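Melanin biosynthesis protein TyrA, putative (PDB 2IIZ) binds heme b and probably acts as a peroxidase of the dye-decolorizing (DyP-type) family. Local coordinates at residues Glu135-Leu147 and Met246-Phe258. Residues are numbered along the deposited sequence; the frame is centred on the assembly and turned at random.
Sequences EERGFRFMDSRDL and MPYGSLKEQGLMF. With HEM (protoporphyrin IX containing Fe), chain C; EDO (1,2-ethanediol), chain D.
Pro247 lays its CB over one face of the Phe139 ring, a CH-pi contact 4.0 Å from CB to the ring centroid and 14° off the normal. At the edge of that ring, near its plane, lie the backbone N of Gly249 and CD1 of Phe141. The Phe139 ring turns back over the proline because CG stands between the backbone N and the carbonyl carbon (chi1 61°). Leu147 CD2 sits over the centre of one face of Phe141, and Met142 CG over the opposite face. The Tyr248 ring carries selenomethionine Met257 CE over one face and Glu253 OE2 at its edge, where Tyr248 OH donates a 3.0 Å hydrogen bond to that OE2. Glu136 OE1 approaches the same ring obliquely.

The backbones meet at a single bridge, Gly138 with Tyr248. Phe139 N donates to Pro247 O at 3.0 Å. Strand 130-139 here touches the hairpin of strands 238-249 and 254-262. Water 1 donates to both Arg137 O and Gly249 O. Water 2 accepts from Leu147 N and gives weak bonds to Asp146 OD1 and Gly255 O.

Toward the heme, Asp146 OD1 lies 3.3 Å from Leu256 CD1 and 3.4 Å from the heme methyl CMB. OD1 is also hydrogen-bonded to His188, and OD2 to Thr148. Phe258 puts one face on the porphyrin, CE1 3.3 Å from heme C2C. With an alanine here in place of Phe258, the heme pyrrole bearing C2C would probably lose its aromatic cover and a gap would be likely to open beside it.

The OE2 atoms of Glu136 and Glu253 lie 4.6 Å apart, probably both charged. Lys185, salt-bridged to Glu253 and in a long, weak ion pair with Glu136, probably offsets their repulsion.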
# COMPACT_ATOMS: atom_id res chain seq x y z
N GLU A 135 -5.27 -7.95 -5.93
CA GLU A 135 -5.36 -6.56 -5.52
C GLU A 135 -3.96 -5.97 -5.51
O GLU A 135 -3.02 -6.60 -5.02
CB GLU A 135 -5.97 -6.43 -4.13
CG GLU A 135 -5.82 -5.01 -3.59
CD GLU A 135 -6.60 -4.73 -2.31
OE1 GLU A 135 -7.02 -5.71 -1.62
OE2 GLU A 135 -6.79 -3.52 -2.03
N GLU A 136 -3.82 -4.77 -6.07
CA GLU A 136 -2.55 -4.04 -6.01
C GLU A 136 -2.85 -2.56 -5.81
O GLU A 136 -3.93 -2.10 -6.16
CB GLU A 136 -1.73 -4.24 -7.30
CG GLU A 136 -1.35 -5.69 -7.62
CD GLU A 136 -0.30 -6.29 -6.68
OE1 GLU A 136 0.30 -5.53 -5.90
OE2 GLU A 136 -0.09 -7.53 -6.72
N ARG A 137 -1.88 -1.84 -5.25
CA ARG A 137 -2.00 -0.40 -5.01
C ARG A 137 -0.89 0.35 -5.73
O ARG A 137 0.30 0.04 -5.56
CB ARG A 137 -2.01 -0.10 -3.50
CG ARG A 137 -3.18 -0.84 -2.81
CD ARG A 137 -3.76 -0.20 -1.53
NE ARG A 137 -5.02 -0.89 -1.19
CZ ARG A 137 -5.85 -0.58 -0.19
NH1 ARG A 137 -5.61 0.44 0.64
NH2 ARG A 137 -6.96 -1.33 -0.03
N GLY A 138 -1.30 1.32 -6.55
CA GLY A 138 -0.39 2.15 -7.33
C GLY A 138 -0.08 3.44 -6.59
O GLY A 138 -0.85 3.90 -5.72
N PHE A 139 1.06 4.04 -6.92
CA PHE A 139 1.42 5.31 -6.34
C PHE A 139 2.27 6.14 -7.30
O PHE A 139 3.11 5.59 -8.01
CB PHE A 139 2.17 5.09 -5.04
CG PHE A 139 3.45 4.33 -5.20
CD1 PHE A 139 3.45 2.94 -5.28
CD2 PHE A 139 4.67 5.00 -5.27
CE1 PHE A 139 4.64 2.23 -5.42
CE2 PHE A 139 5.87 4.29 -5.41
CZ PHE A 139 5.85 2.91 -5.48
N ARG A 140 2.02 7.45 -7.32
CA ARG A 140 2.93 8.39 -7.98
C ARG A 140 4.30 8.34 -7.33
O ARG A 140 4.41 8.38 -6.11
CB ARG A 140 2.40 9.81 -7.89
CG ARG A 140 3.28 10.84 -8.59
CD ARG A 140 2.66 12.23 -8.62
NE ARG A 140 1.52 12.29 -9.54
CZ ARG A 140 0.75 13.36 -9.72
NH1 ARG A 140 0.97 14.49 -9.06
NH2 ARG A 140 -0.27 13.31 -10.59
N PHE A 141 5.35 8.25 -8.15
CA PHE A 141 6.71 8.24 -7.63
C PHE A 141 7.39 9.54 -8.07
O PHE A 141 7.57 9.80 -9.26
CB PHE A 141 7.48 7.02 -8.14
CG PHE A 141 8.85 6.86 -7.54
CD1 PHE A 141 9.00 6.58 -6.18
CD2 PHE A 141 10.00 7.00 -8.32
CE1 PHE A 141 10.24 6.43 -5.63
CE2 PHE A 141 11.26 6.85 -7.77
CZ PHE A 141 11.39 6.57 -6.41
N MSE A 142 7.77 10.35 -7.09
CA MSE A 142 8.43 11.64 -7.36
C MSE A 142 7.54 12.52 -8.27
O MSE A 142 6.33 12.56 -8.06
CB MSE A 142 9.85 11.41 -7.91
CG MSE A 142 10.72 10.53 -7.00
SE MSE A 142 10.81 11.11 -5.10
CE MSE A 142 9.41 10.44 -4.42
N ASP A 143 8.12 13.22 -9.26
CA ASP A 143 7.35 14.02 -10.23
C ASP A 143 6.88 13.16 -11.39
O ASP A 143 7.36 13.29 -12.52
CB ASP A 143 8.13 15.26 -10.74
CG ASP A 143 9.62 14.99 -10.98
OD1 ASP A 143 10.18 14.05 -10.37
OD2 ASP A 143 10.22 15.76 -11.77
N SER A 144 5.93 12.28 -11.09
CA SER A 144 5.40 11.32 -12.06
C SER A 144 6.48 10.50 -12.77
O SER A 144 6.51 10.41 -14.01
CB SER A 144 4.53 12.04 -13.08
OG SER A 144 3.58 12.83 -12.39
N ARG A 145 7.36 9.89 -11.98
CA ARG A 145 8.40 9.02 -12.53
C ARG A 145 8.05 7.52 -12.30
O ARG A 145 7.34 7.13 -11.35
CB ARG A 145 9.79 9.43 -11.99
CG ARG A 145 9.96 10.98 -11.87
CD ARG A 145 11.34 11.46 -11.40
NE ARG A 145 12.24 11.53 -12.55
CZ ARG A 145 12.71 12.63 -13.14
NH1 ARG A 145 12.42 13.85 -12.74
NH2 ARG A 145 13.51 12.48 -14.17
N ASP A 146 8.55 6.70 -13.21
CA ASP A 146 8.55 5.25 -13.05
C ASP A 146 9.67 4.99 -12.09
O ASP A 146 10.53 5.85 -11.90
CB ASP A 146 8.81 4.59 -14.41
CG ASP A 146 8.98 3.07 -14.32
OD1 ASP A 146 7.96 2.35 -14.29
OD2 ASP A 146 10.14 2.61 -14.28
N LEU A 147 9.68 3.82 -11.47
CA LEU A 147 10.71 3.53 -10.46
C LEU A 147 12.12 3.43 -11.06
O LEU A 147 13.10 3.43 -10.31
CB LEU A 147 10.36 2.26 -9.70
CG LEU A 147 9.15 2.38 -8.76
CD1 LEU A 147 8.59 1.03 -8.50
CD2 LEU A 147 9.54 3.06 -7.43
N MSE A 246 0.84 3.36 -13.46
CA MSE A 246 1.44 3.89 -12.24
C MSE A 246 2.43 2.90 -11.63
O MSE A 246 2.29 1.71 -11.85
CB MSE A 246 0.35 4.17 -11.23
CG MSE A 246 -0.64 5.19 -11.76
SE MSE A 246 -1.80 5.95 -10.51
CE MSE A 246 -0.50 6.70 -9.27
N PRO A 247 3.45 3.39 -10.88
CA PRO A 247 4.28 2.47 -10.11
C PRO A 247 3.42 1.68 -9.15
O PRO A 247 2.34 2.16 -8.80
CB PRO A 247 5.22 3.41 -9.31
CG PRO A 247 5.28 4.63 -10.15
CD PRO A 247 3.90 4.78 -10.71
N TYR A 248 3.88 0.50 -8.72
CA TYR A 248 3.15 -0.32 -7.76
C TYR A 248 4.08 -1.22 -6.98
O TYR A 248 5.24 -1.42 -7.36
CB TYR A 248 2.15 -1.24 -8.48
CG TYR A 248 2.77 -2.55 -8.87
CD1 TYR A 248 3.49 -2.69 -10.07
CD2 TYR A 248 2.65 -3.66 -8.05
CE1 TYR A 248 4.06 -3.90 -10.42
CE2 TYR A 248 3.22 -4.87 -8.40
CZ TYR A 248 3.92 -4.98 -9.58
OH TYR A 248 4.48 -6.19 -9.91
N GLY A 249 3.55 -1.75 -5.88
CA GLY A 249 4.18 -2.88 -5.20
C GLY A 249 4.98 -2.51 -3.97
O GLY A 249 4.65 -1.56 -3.26
N SER A 250 6.05 -3.27 -3.74
CA SER A 250 6.72 -3.32 -2.45
C SER A 250 8.02 -4.09 -2.59
O SER A 250 8.40 -4.44 -3.70
CB SER A 250 5.84 -4.06 -1.46
OG SER A 250 6.04 -5.45 -1.60
N LEU A 251 8.69 -4.36 -1.48
CA LEU A 251 10.02 -4.98 -1.55
C LEU A 251 9.95 -6.33 -2.24
O LEU A 251 10.71 -6.57 -3.16
CB LEU A 251 10.69 -5.11 -0.17
CG LEU A 251 11.16 -3.84 0.58
CD1 LEU A 251 11.91 -4.21 1.84
CD2 LEU A 251 12.04 -2.96 -0.28
N LYS A 252 9.05 -7.22 -1.81
CA LYS A 252 8.84 -8.53 -2.47
C LYS A 252 8.79 -8.42 -4.01
O LYS A 252 9.44 -9.20 -4.73
CB LYS A 252 7.54 -9.18 -1.99
CG LYS A 252 7.64 -9.84 -0.60
N GLU A 253 8.03 -7.45 -4.50
CA GLU A 253 7.86 -7.26 -5.95
C GLU A 253 7.34 -5.85 -6.24
O GLU A 253 6.45 -5.34 -5.54
CB GLU A 253 6.88 -8.34 -6.47
CG GLU A 253 6.34 -8.20 -7.89
CD GLU A 253 5.15 -9.15 -8.12
OE1 GLU A 253 5.34 -10.38 -8.07
OE2 GLU A 253 4.02 -8.67 -8.36
N GLN A 254 7.91 -5.23 -7.27
CA GLN A 254 7.62 -3.85 -7.60
C GLN A 254 7.96 -3.47 -9.03
O GLN A 254 8.96 -3.92 -9.60
CB GLN A 254 8.37 -2.93 -6.65
CG GLN A 254 9.88 -2.88 -6.87
CD GLN A 254 10.55 -2.11 -5.74
OE1 GLN A 254 10.40 -0.91 -5.64
NE2 GLN A 254 11.26 -2.81 -4.90
N GLY A 255 7.14 -2.63 -9.62
CA GLY A 255 7.38 -2.20 -10.99
C GLY A 255 6.31 -1.24 -11.42
O GLY A 255 5.94 -0.37 -10.66
N LEU A 256 5.85 -1.42 -12.66
CA LEU A 256 4.85 -0.60 -13.29
C LEU A 256 3.58 -1.39 -13.54
O LEU A 256 3.62 -2.52 -14.07
CB LEU A 256 5.34 -0.07 -14.66
CG LEU A 256 4.45 1.01 -15.28
CD1 LEU A 256 4.62 2.28 -14.50
CD2 LEU A 256 4.74 1.28 -16.75
N MSE A 257 2.45 -0.80 -13.17
CA MSE A 257 1.17 -1.36 -13.54
C MSE A 257 0.82 -0.68 -14.82
O MSE A 257 0.22 0.42 -14.83
CB MSE A 257 0.12 -1.10 -12.50
CG MSE A 257 -1.22 -1.80 -12.79
SE MSE A 257 -1.16 -3.72 -12.80
CE MSE A 257 -0.65 -4.01 -11.02
N PHE A 258 1.19 -1.33 -15.92
CA PHE A 258 0.92 -0.77 -17.21
C PHE A 258 -0.52 -0.92 -17.62
O PHE A 258 -1.07 -2.04 -17.65
CB PHE A 258 1.78 -1.38 -18.30
CG PHE A 258 1.54 -0.75 -19.61
CD1 PHE A 258 2.24 0.38 -19.98
CD2 PHE A 258 0.58 -1.27 -20.47
CE1 PHE A 258 2.02 0.99 -21.20
CE2 PHE A 258 0.35 -0.68 -21.71
CZ PHE A 258 1.07 0.46 -22.08
CHA HEM C . 6.82 6.25 -23.52
CHB HEM C . 8.19 3.80 -19.61
CHC HEM C . 5.76 -0.05 -21.08
CHD HEM C . 3.94 2.53 -24.69
C1A HEM C . 7.43 5.91 -22.35
C2A HEM C . 8.35 6.75 -21.61
C3A HEM C . 8.72 6.05 -20.52
C4A HEM C . 8.05 4.78 -20.55
CMA HEM C . 9.69 6.49 -19.40
CAA HEM C . 8.79 8.18 -22.02
CBA HEM C . 7.87 9.26 -21.42
CGA HEM C . 6.57 9.36 -22.20
O1A HEM C . 5.51 8.91 -21.68
O2A HEM C . 6.59 9.89 -23.34
C1B HEM C . 7.66 2.55 -19.69
C2B HEM C . 7.90 1.50 -18.72
C3B HEM C . 7.22 0.42 -19.13
C4B HEM C . 6.55 0.78 -20.36
CMB HEM C . 8.78 1.68 -17.47
CAB HEM C . 7.10 -0.97 -18.50
CBB HEM C . 8.12 -1.52 -17.85
C1C HEM C . 5.08 0.32 -22.20
C2C HEM C . 4.26 -0.57 -22.98
C3C HEM C . 3.75 0.14 -23.99
C4C HEM C . 4.24 1.50 -23.86
CMC HEM C . 4.08 -2.06 -22.63
CAC HEM C . 2.81 -0.33 -25.12
CBC HEM C . 2.37 -1.59 -25.27
C1D HEM C . 4.52 3.77 -24.70
C2D HEM C . 4.16 4.82 -25.61
C3D HEM C . 5.06 5.99 -25.25
C4D HEM C . 5.87 5.51 -24.16
CMD HEM C . 3.09 4.77 -26.72
CAD HEM C . 5.12 7.38 -25.89
CBD HEM C . 6.24 7.37 -26.92
CGD HEM C . 6.21 8.58 -27.82
O1D HEM C . 7.09 9.48 -27.64
O2D HEM C . 5.32 8.63 -28.71
NA HEM C . 7.27 4.71 -21.68
NB HEM C . 6.83 2.08 -20.68
NC HEM C . 5.05 1.58 -22.75
ND HEM C . 5.52 4.20 -23.86
FE HEM C . 6.34 3.08 -22.33
C1 EDO D . -2.12 15.63 -7.74
O1 EDO D . -1.96 16.02 -9.10
C2 EDO D . -1.99 16.85 -6.84
O2 EDO D . -2.54 16.57 -5.55
O HOH W 1 2.39 0.16 -3.41
O HOH W 2 7.54 2.09 -11.70